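Local coordinates for protein tropomodulin TMD-1 (Caenorhabditis elegans, PDB 1PGV) that probably caps the pointed ends of actin filaments and so maintains their length and dynamics, this chain being the C-terminal domain of the longer protein, at residues A[120-126]-A[152-158]. Numbering follows the deposited sequence.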
loop_
_atom_site.group_PDB
_atom_site.type_symbol
_atom_site.label_atom_id
_atom_site.label_comp_id
_atom_site.label_asym_id
_atom_site.label_seq_id
_atom_site.Cartn_x
_atom_site.Cartn_y
_atom_site.Cartn_z
ATOM N N ARG A 120 -7.343 3.048 -4.731
ATOM C CA ARG A 120 -7.742 4.190 -5.533
ATOM C C ARG A 120 -6.888 5.408 -5.163
ATOM O O ARG A 120 -6.585 6.250 -6.011
ATOM C CB ARG A 120 -9.238 4.483 -5.333
ATOM C CG ARG A 120 -9.810 5.503 -6.309
ATOM C CD ARG A 120 -11.303 5.256 -6.526
ATOM N NE ARG A 120 -11.562 4.102 -7.385
ATOM C CZ ARG A 120 -11.680 4.168 -8.711
ATOM N NH1 ARG A 120 -11.563 5.335 -9.328
ATOM N NH2 ARG A 120 -11.932 3.076 -9.417
ATOM N N SER A 121 -6.474 5.492 -3.904
ATOM C CA SER A 121 -5.656 6.617 -3.463
ATOM C C SER A 121 -4.255 6.605 -4.073
ATOM O O SER A 121 -3.586 7.631 -4.102
ATOM C CB SER A 121 -5.551 6.643 -1.936
ATOM O OG SER A 121 -4.880 5.501 -1.438
ATOM N N THR A 122 -3.826 5.447 -4.562
ATOM C CA THR A 122 -2.493 5.328 -5.169
ATOM C C THR A 122 -2.383 6.167 -6.443
ATOM O O THR A 122 -1.281 6.425 -6.942
ATOM C CB THR A 122 -2.163 3.864 -5.531
ATOM O OG1 THR A 122 -3.033 3.414 -6.579
ATOM C CG2 THR A 122 -2.328 2.959 -4.311
ATOM N N LEU A 123 -3.524 6.610 -6.963
ATOM C CA LEU A 123 -3.537 7.391 -8.191
ATOM C C LEU A 123 -3.086 8.835 -8.044
ATOM O O LEU A 123 -2.710 9.472 -9.029
ATOM C CB LEU A 123 -4.939 7.362 -8.815
ATOM C CG LEU A 123 -5.429 5.989 -9.276
ATOM C CD1 LEU A 123 -6.892 6.090 -9.737
ATOM C CD2 LEU A 123 -4.551 5.485 -10.418
ATOM N N VAL A 124 -3.106 9.356 -6.824
ATOM C CA VAL A 124 -2.717 10.741 -6.608
ATOM C C VAL A 124 -1.258 11.026 -6.976
ATOM O O VAL A 124 -0.979 11.930 -7.768
ATOM C CB VAL A 124 -2.972 11.154 -5.149
ATOM C CG1 VAL A 124 -2.562 12.604 -4.935
ATOM C CG2 VAL A 124 -4.453 10.962 -4.817
ATOM N N THR A 125 -0.333 10.257 -6.411
ATOM C CA THR A 125 1.088 10.466 -6.707
ATOM C C THR A 125 1.691 9.321 -7.510
ATOM O O THR A 125 2.741 9.481 -8.155
ATOM C CB THR A 125 1.919 10.608 -5.420
ATOM O OG1 THR A 125 1.937 9.357 -4.725
ATOM C CG2 THR A 125 1.341 11.680 -4.525
ATOM N N GLN A 126 1.035 8.166 -7.465
ATOM C CA GLN A 126 1.505 6.977 -8.162
ATOM C C GLN A 126 2.976 6.640 -7.882
ATOM O O GLN A 126 3.723 6.223 -8.774
ATOM C CB GLN A 126 1.248 7.116 -9.668
ATOM C CG GLN A 126 -0.252 7.079 -9.997
ATOM C CD GLN A 126 -0.550 7.114 -11.481
ATOM O OE1 GLN A 126 0.088 6.420 -12.273
ATOM N NE2 GLN A 126 -1.545 7.914 -11.865
ATOM N N ALA A 152 -9.130 1.173 -11.033
ATOM C CA ALA A 152 -8.123 2.010 -10.384
ATOM C C ALA A 152 -6.734 1.575 -10.831
ATOM O O ALA A 152 -5.882 2.406 -11.153
ATOM C CB ALA A 152 -8.227 1.890 -8.875
ATOM N N ILE A 153 -6.518 0.268 -10.832
ATOM C CA ILE A 153 -5.232 -0.297 -11.232
ATOM C C ILE A 153 -4.946 -0.013 -12.706
ATOM O O ILE A 153 -3.829 0.353 -13.079
ATOM C CB ILE A 153 -5.215 -1.815 -10.983
ATOM C CG1 ILE A 153 -5.255 -2.087 -9.475
ATOM C CG2 ILE A 153 -3.975 -2.441 -11.616
ATOM C CD1 ILE A 153 -5.473 -3.547 -9.102
ATOM N N GLU A 154 -5.962 -0.173 -13.545
ATOM C CA GLU A 154 -5.802 0.060 -14.969
ATOM C C GLU A 154 -5.368 1.497 -15.250
ATOM O O GLU A 154 -4.666 1.759 -16.224
ATOM C CB GLU A 154 -7.116 -0.268 -15.685
ATOM C CG GLU A 154 -7.037 -0.312 -17.185
ATOM C CD GLU A 154 -8.301 -0.882 -17.801
ATOM O OE1 GLU A 154 -8.416 -2.123 -17.906
ATOM O OE2 GLU A 154 -9.182 -0.078 -18.163
ATOM N N GLU A 155 -5.771 2.430 -14.390
ATOM C CA GLU A 155 -5.410 3.830 -14.571
ATOM C C GLU A 155 -4.043 4.154 -13.960
ATOM O O GLU A 155 -3.441 5.182 -14.273
ATOM C CB GLU A 155 -6.470 4.732 -13.934
ATOM C CG GLU A 155 -6.396 6.170 -14.377
ATOM C CD GLU A 155 -7.427 7.044 -13.695
ATOM O OE1 GLU A 155 -8.556 6.556 -13.460
ATOM O OE2 GLU A 155 -7.107 8.216 -13.408
ATOM N N ASN A 156 -3.562 3.278 -13.088
ATOM C CA ASN A 156 -2.277 3.496 -12.422
ATOM C C ASN A 156 -1.143 3.048 -13.350
ATOM O O ASN A 156 -1.141 1.917 -13.816
ATOM C CB ASN A 156 -2.229 2.694 -11.119
ATOM C CG ASN A 156 -1.030 3.053 -10.252
ATOM O OD1 ASN A 156 0.121 2.948 -10.693
ATOM N ND2 ASN A 156 -1.293 3.480 -9.011
ATOM N N GLU A 157 -0.184 3.937 -13.601
ATOM C CA GLU A 157 0.936 3.618 -14.492
ATOM C C GLU A 157 2.198 3.105 -13.790
ATOM O O GLU A 157 3.125 2.631 -14.454
ATOM C CB GLU A 157 1.297 4.848 -15.331
ATOM C CG GLU A 157 0.213 5.287 -16.302
ATOM C CD GLU A 157 0.596 6.535 -17.087
ATOM O OE1 GLU A 157 -0.224 6.988 -17.910
ATOM O OE2 GLU A 157 1.710 7.066 -16.883
ATOM N N SER A 158 2.230 3.179 -12.459
ATOM C CA SER A 158 3.410 2.743 -11.701
ATOM C C SER A 158 3.350 1.344 -11.085
ATOM O O SER A 158 4.376 0.680 -10.956
ATOM C CB SER A 158 3.721 3.753 -10.595
ATOM O OG SER A 158 4.015 5.031 -11.130
HETATM O O HOH W 1 1.041 3.855 -7.364
HETATM O O HOH W 2 -2.906 7.739 -14.609
HETATM O O HOH W 3 2.980 6.654 -13.114
#
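Gln126, a non-glycine residue in the left-handed helical region (phi 51°, psi 40°), meets the neighbouring turn twice, once through its backbone and once through its side chain. The setting is a leucine-rich-repeat-like fold, in which parallel strands alternate with helices; here the C-terminal ends of helices 112-121 and 143-155 lie side by side, and the chain leaving each heads for its next strand. The carbonyl O of Gln126 accepts a hydrogen bond from Ser158 OG at 2.7 Å, in the carbonyl plane. Its side chain, extended beyond CG, carries OE1 to the backbone N of Glu157, 2.8 Å away; the N-H points almost straight at the oxygen (167°) but comes from above the amide plane. Both ends of this amide also reach water: one molecule joins NE2 to Glu155 O, another joins OE1 to Ser158 OG.

Asn156 illustrates how one buried amide can serve two turns. OD1 accepts from Ser158 N at 2.8 Å, closing an Asx turn, and also from Leu159 N. ND2 makes a weak, bent bond to Thr122 OG1, whose stronger partner is Leu119 O, and donates to a third water. Nearer the helices, Leu123 turns a methyl, CD2, onto the end of helix 143-155, 3.4 Å from Ala152 O, and also touches Asn156 CB. One turn earlier, in helix 112-121, the Arg120 guanidinium, paired through NE with Asp148, receives Ala152 CB over one face, 3.8 Å above the plane and offset toward its rim.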